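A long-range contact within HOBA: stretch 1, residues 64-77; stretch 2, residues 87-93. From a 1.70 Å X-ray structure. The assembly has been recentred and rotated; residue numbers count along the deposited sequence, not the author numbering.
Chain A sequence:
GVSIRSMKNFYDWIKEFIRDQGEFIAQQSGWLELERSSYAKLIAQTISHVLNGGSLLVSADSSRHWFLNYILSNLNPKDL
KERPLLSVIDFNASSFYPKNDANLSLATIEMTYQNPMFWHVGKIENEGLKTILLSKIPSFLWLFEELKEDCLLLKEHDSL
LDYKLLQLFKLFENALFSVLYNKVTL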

# COMPACT_ATOMS: atom_id res chain seq x y z
N ARG A 64 6.36 -12.39 6.86
CA ARG A 64 5.84 -13.11 5.69
C ARG A 64 4.91 -12.29 4.81
O ARG A 64 4.18 -12.86 3.96
CB ARG A 64 5.18 -14.42 6.12
CG ARG A 64 6.07 -15.67 5.93
CD ARG A 64 7.44 -15.49 6.57
NE ARG A 64 7.33 -15.45 8.03
CZ ARG A 64 8.30 -15.80 8.87
NH1 ARG A 64 9.48 -16.22 8.42
NH2 ARG A 64 8.08 -15.73 10.18
N HIS A 65 4.93 -10.96 4.96
CA HIS A 65 4.13 -10.12 4.06
C HIS A 65 4.47 -10.41 2.60
O HIS A 65 3.58 -10.41 1.75
CB HIS A 65 4.31 -8.63 4.34
CG HIS A 65 3.71 -8.18 5.63
ND1 HIS A 65 3.70 -6.85 6.02
CD2 HIS A 65 3.05 -8.86 6.60
CE1 HIS A 65 3.10 -6.75 7.20
NE2 HIS A 65 2.68 -7.95 7.57
N TRP A 66 5.75 -10.67 2.30
CA TRP A 66 6.12 -11.02 0.92
C TRP A 66 5.34 -12.26 0.44
O TRP A 66 4.96 -12.35 -0.73
CB TRP A 66 7.62 -11.26 0.77
CG TRP A 66 8.12 -12.44 1.56
CD1 TRP A 66 8.56 -12.43 2.85
CD2 TRP A 66 8.20 -13.81 1.11
NE1 TRP A 66 8.95 -13.71 3.23
CE2 TRP A 66 8.73 -14.57 2.18
CE3 TRP A 66 7.89 -14.45 -0.10
CZ2 TRP A 66 8.95 -15.96 2.07
CZ3 TRP A 66 8.10 -15.84 -0.20
CH2 TRP A 66 8.64 -16.56 0.88
N PHE A 67 5.07 -13.20 1.35
CA PHE A 67 4.44 -14.46 0.95
C PHE A 67 2.92 -14.28 0.80
O PHE A 67 2.30 -14.88 -0.07
CB PHE A 67 4.79 -15.58 1.92
CG PHE A 67 4.27 -16.94 1.50
CD1 PHE A 67 4.68 -17.52 0.29
CD2 PHE A 67 3.35 -17.61 2.31
CE1 PHE A 67 4.21 -18.81 -0.09
CE2 PHE A 67 2.86 -18.89 1.92
CZ PHE A 67 3.29 -19.47 0.71
N LEU A 68 2.35 -13.41 1.63
CA LEU A 68 0.96 -12.96 1.44
C LEU A 68 0.82 -12.41 0.01
O LEU A 68 -0.06 -12.80 -0.74
CB LEU A 68 0.62 -11.87 2.46
CG LEU A 68 -0.82 -11.64 2.96
CD1 LEU A 68 -0.99 -10.23 3.48
CD2 LEU A 68 -1.95 -12.06 2.06
N ASN A 69 1.72 -11.50 -0.37
CA ASN A 69 1.74 -10.91 -1.71
C ASN A 69 1.85 -12.00 -2.79
O ASN A 69 1.12 -11.98 -3.80
CB ASN A 69 2.91 -9.91 -1.75
CG ASN A 69 2.99 -9.13 -3.05
OD1 ASN A 69 2.71 -9.63 -4.12
ND2 ASN A 69 3.42 -7.86 -2.93
N TYR A 70 2.74 -12.95 -2.55
CA TYR A 70 2.94 -14.08 -3.47
C TYR A 70 1.65 -14.88 -3.65
O TYR A 70 1.29 -15.21 -4.77
CB TYR A 70 4.01 -14.98 -2.90
CG TYR A 70 4.42 -16.12 -3.81
CD1 TYR A 70 5.35 -15.94 -4.82
CD2 TYR A 70 3.89 -17.40 -3.62
CE1 TYR A 70 5.75 -17.01 -5.64
CE2 TYR A 70 4.27 -18.48 -4.44
CZ TYR A 70 5.21 -18.27 -5.44
OH TYR A 70 5.63 -19.30 -6.26
N ILE A 71 0.95 -15.16 -2.56
CA ILE A 71 -0.31 -15.92 -2.65
C ILE A 71 -1.33 -15.17 -3.53
O ILE A 71 -1.92 -15.73 -4.46
CB ILE A 71 -0.87 -16.21 -1.25
CG1 ILE A 71 0.03 -17.24 -0.54
CG2 ILE A 71 -2.32 -16.71 -1.31
CD1 ILE A 71 -0.28 -17.39 0.95
N LEU A 72 -1.54 -13.89 -3.22
CA LEU A 72 -2.50 -13.09 -3.95
C LEU A 72 -2.16 -13.00 -5.44
O LEU A 72 -3.03 -13.18 -6.29
CB LEU A 72 -2.59 -11.69 -3.34
CG LEU A 72 -3.40 -11.44 -2.06
CD1 LEU A 72 -3.70 -12.64 -1.21
CD2 LEU A 72 -2.69 -10.35 -1.24
N SER A 73 -0.90 -12.73 -5.77
CA SER A 73 -0.55 -12.54 -7.17
C SER A 73 -0.53 -13.84 -7.95
O SER A 73 -0.80 -13.83 -9.15
CB SER A 73 0.80 -11.82 -7.37
OG SER A 73 1.85 -12.52 -6.75
N ASN A 74 -0.20 -14.94 -7.29
CA ASN A 74 -0.23 -16.22 -7.99
C ASN A 74 -1.64 -16.75 -8.19
O ASN A 74 -1.94 -17.34 -9.25
CB ASN A 74 0.64 -17.29 -7.33
CG ASN A 74 2.12 -17.08 -7.60
OD1 ASN A 74 2.75 -16.19 -7.03
ND2 ASN A 74 2.67 -17.89 -8.48
N LEU A 75 -2.50 -16.57 -7.19
CA LEU A 75 -3.87 -17.09 -7.30
C LEU A 75 -4.67 -16.31 -8.32
O LEU A 75 -5.45 -16.90 -9.07
CB LEU A 75 -4.58 -17.11 -5.94
CG LEU A 75 -4.09 -18.25 -5.03
CD1 LEU A 75 -4.78 -18.21 -3.66
CD2 LEU A 75 -4.24 -19.62 -5.66
N ASN A 76 -4.47 -14.99 -8.36
CA ASN A 76 -5.11 -14.16 -9.38
C ASN A 76 -4.08 -13.32 -10.11
O ASN A 76 -3.90 -12.15 -9.79
CB ASN A 76 -6.19 -13.27 -8.76
CG ASN A 76 -7.44 -14.05 -8.37
OD1 ASN A 76 -7.99 -14.81 -9.19
ND2 ASN A 76 -7.88 -13.87 -7.13
N PRO A 77 -3.39 -13.93 -11.08
CA PRO A 77 -2.34 -13.20 -11.80
C PRO A 77 -2.95 -12.08 -12.65
O PRO A 77 -4.16 -12.07 -12.88
CB PRO A 77 -1.73 -14.29 -12.69
CG PRO A 77 -2.82 -15.28 -12.89
CD PRO A 77 -3.54 -15.31 -11.57
N SER A 87 -11.89 -16.23 -5.34
CA SER A 87 -12.34 -15.36 -4.27
C SER A 87 -11.29 -15.30 -3.14
O SER A 87 -11.34 -16.06 -2.17
CB SER A 87 -13.69 -15.84 -3.74
OG SER A 87 -14.14 -14.99 -2.71
N VAL A 88 -10.32 -14.38 -3.28
CA VAL A 88 -9.17 -14.29 -2.40
C VAL A 88 -9.06 -12.85 -1.94
O VAL A 88 -9.15 -11.91 -2.75
CB VAL A 88 -7.85 -14.70 -3.13
CG1 VAL A 88 -6.64 -14.71 -2.15
CG2 VAL A 88 -7.99 -16.05 -3.83
N ILE A 89 -8.89 -12.67 -0.63
CA ILE A 89 -8.87 -11.35 -0.02
C ILE A 89 -7.62 -11.20 0.84
O ILE A 89 -7.24 -12.15 1.55
CB ILE A 89 -10.13 -11.16 0.86
CG1 ILE A 89 -11.40 -11.09 -0.00
CG2 ILE A 89 -10.00 -9.95 1.78
CD1 ILE A 89 -12.26 -12.25 0.21
N ASP A 90 -6.99 -10.03 0.76
CA ASP A 90 -5.89 -9.67 1.64
C ASP A 90 -6.47 -9.25 3.00
O ASP A 90 -6.96 -8.13 3.18
CB ASP A 90 -5.05 -8.54 1.02
CG ASP A 90 -3.89 -8.10 1.90
OD1 ASP A 90 -3.86 -8.41 3.11
OD2 ASP A 90 -3.00 -7.39 1.35
N PHE A 91 -6.43 -10.17 3.95
CA PHE A 91 -6.99 -9.92 5.27
C PHE A 91 -6.13 -8.96 6.09
O PHE A 91 -6.68 -8.12 6.81
CB PHE A 91 -7.23 -11.26 5.99
CG PHE A 91 -7.96 -11.13 7.32
CD1 PHE A 91 -9.11 -10.36 7.43
CD2 PHE A 91 -7.51 -11.83 8.44
CE1 PHE A 91 -9.78 -10.24 8.65
CE2 PHE A 91 -8.17 -11.72 9.66
CZ PHE A 91 -9.32 -10.93 9.77
N ASN A 92 -4.80 -9.06 5.96
CA ASN A 92 -3.89 -8.12 6.64
C ASN A 92 -4.31 -6.69 6.36
O ASN A 92 -4.21 -5.85 7.24
CB ASN A 92 -2.43 -8.23 6.17
CG ASN A 92 -1.61 -9.30 6.92
OD1 ASN A 92 -0.38 -9.22 7.00
ND2 ASN A 92 -2.27 -10.30 7.41
N ALA A 93 -4.76 -6.44 5.13
CA ALA A 93 -4.97 -5.07 4.66
C ALA A 93 -6.39 -4.60 4.94
O ALA A 93 -6.72 -3.44 4.73
CB ALA A 93 -4.69 -4.97 3.18

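Helix 65-75 of HOBA packs against the strand around residues 88-90 and the turn that follows it, the two running nearly antiparallel (151° between their N-to-C directions) with axes 9.1 Å apart at closest approach. The contact is small, 388 Å² summed over both sides, and rests on side-chain packing; no clear hydrogen bond crosses it. Arg64 takes the N-cap position, its carbonyl O accepting from Phe67 N (2.8 Å) and Leu68 N (3.0 Å), while its side chain leads away from the second stretch.

His65, in the first turn, has a CA-to-CB bond pointing sideways, but its imidazole comes nearer, and its NE2 lies 3.4 Å from the modelled OD1 of Asn92; the carboxamide orientation there is uncertain, so the nature of this polar contact stays open. Trp66 and Phe67 are buried but take no part in the contact. One turn on from Arg64, Leu68 points toward the second stretch with chi1 and chi2 both t. Its CD1 touches two polar side chains, 3.4 Å from Asp90 OD1 and 3.6 Å from Asn92 CG, so that a methyl group packs against the start of the turn. That turn is held on its own side by Ala93 N, which donates to Asp90 OD1 at 3.0 Å. Asn69 points away and makes no contact.

Leu72 sits where the backbones come nearest in register, its CA 7.0 Å from the CA of Val88. Its CA-to-CB bond runs sideways, yet the branched end turns in and both methyls are used: CD1 meets Val88 CG1 at 3.7 Å and CD2 meets Asp90 CB at 3.7 Å. The aliphatic CB of Asp90 thus serves the apolar packing while its carboxylate engages the turn. Leu75, in the m rotamer at chi1 and t at chi2, points toward Val88 and brings CD1 to 3.9 Å from Val88 CG2. Val88 is therefore gripped through both of its methyls; buried and pointing toward the helix, it has the largest area covered by the other stretch, 87 Å², and its short branched side chain packs against the two leucines, CG1 on Leu72 and CG2 on Leu75. Ile89, the next strand residue, points away from the helix.

Asn76, the first residue to leave helical phi/psi, closes the contact. Its backbone N still donates to Leu72 O (3.1 Å), and its ND2 lies 4.0 Å from Val88 CG2, while its amide is hydrogen-bonded just outside the stretches. Pro77 then carries the chain out of contact.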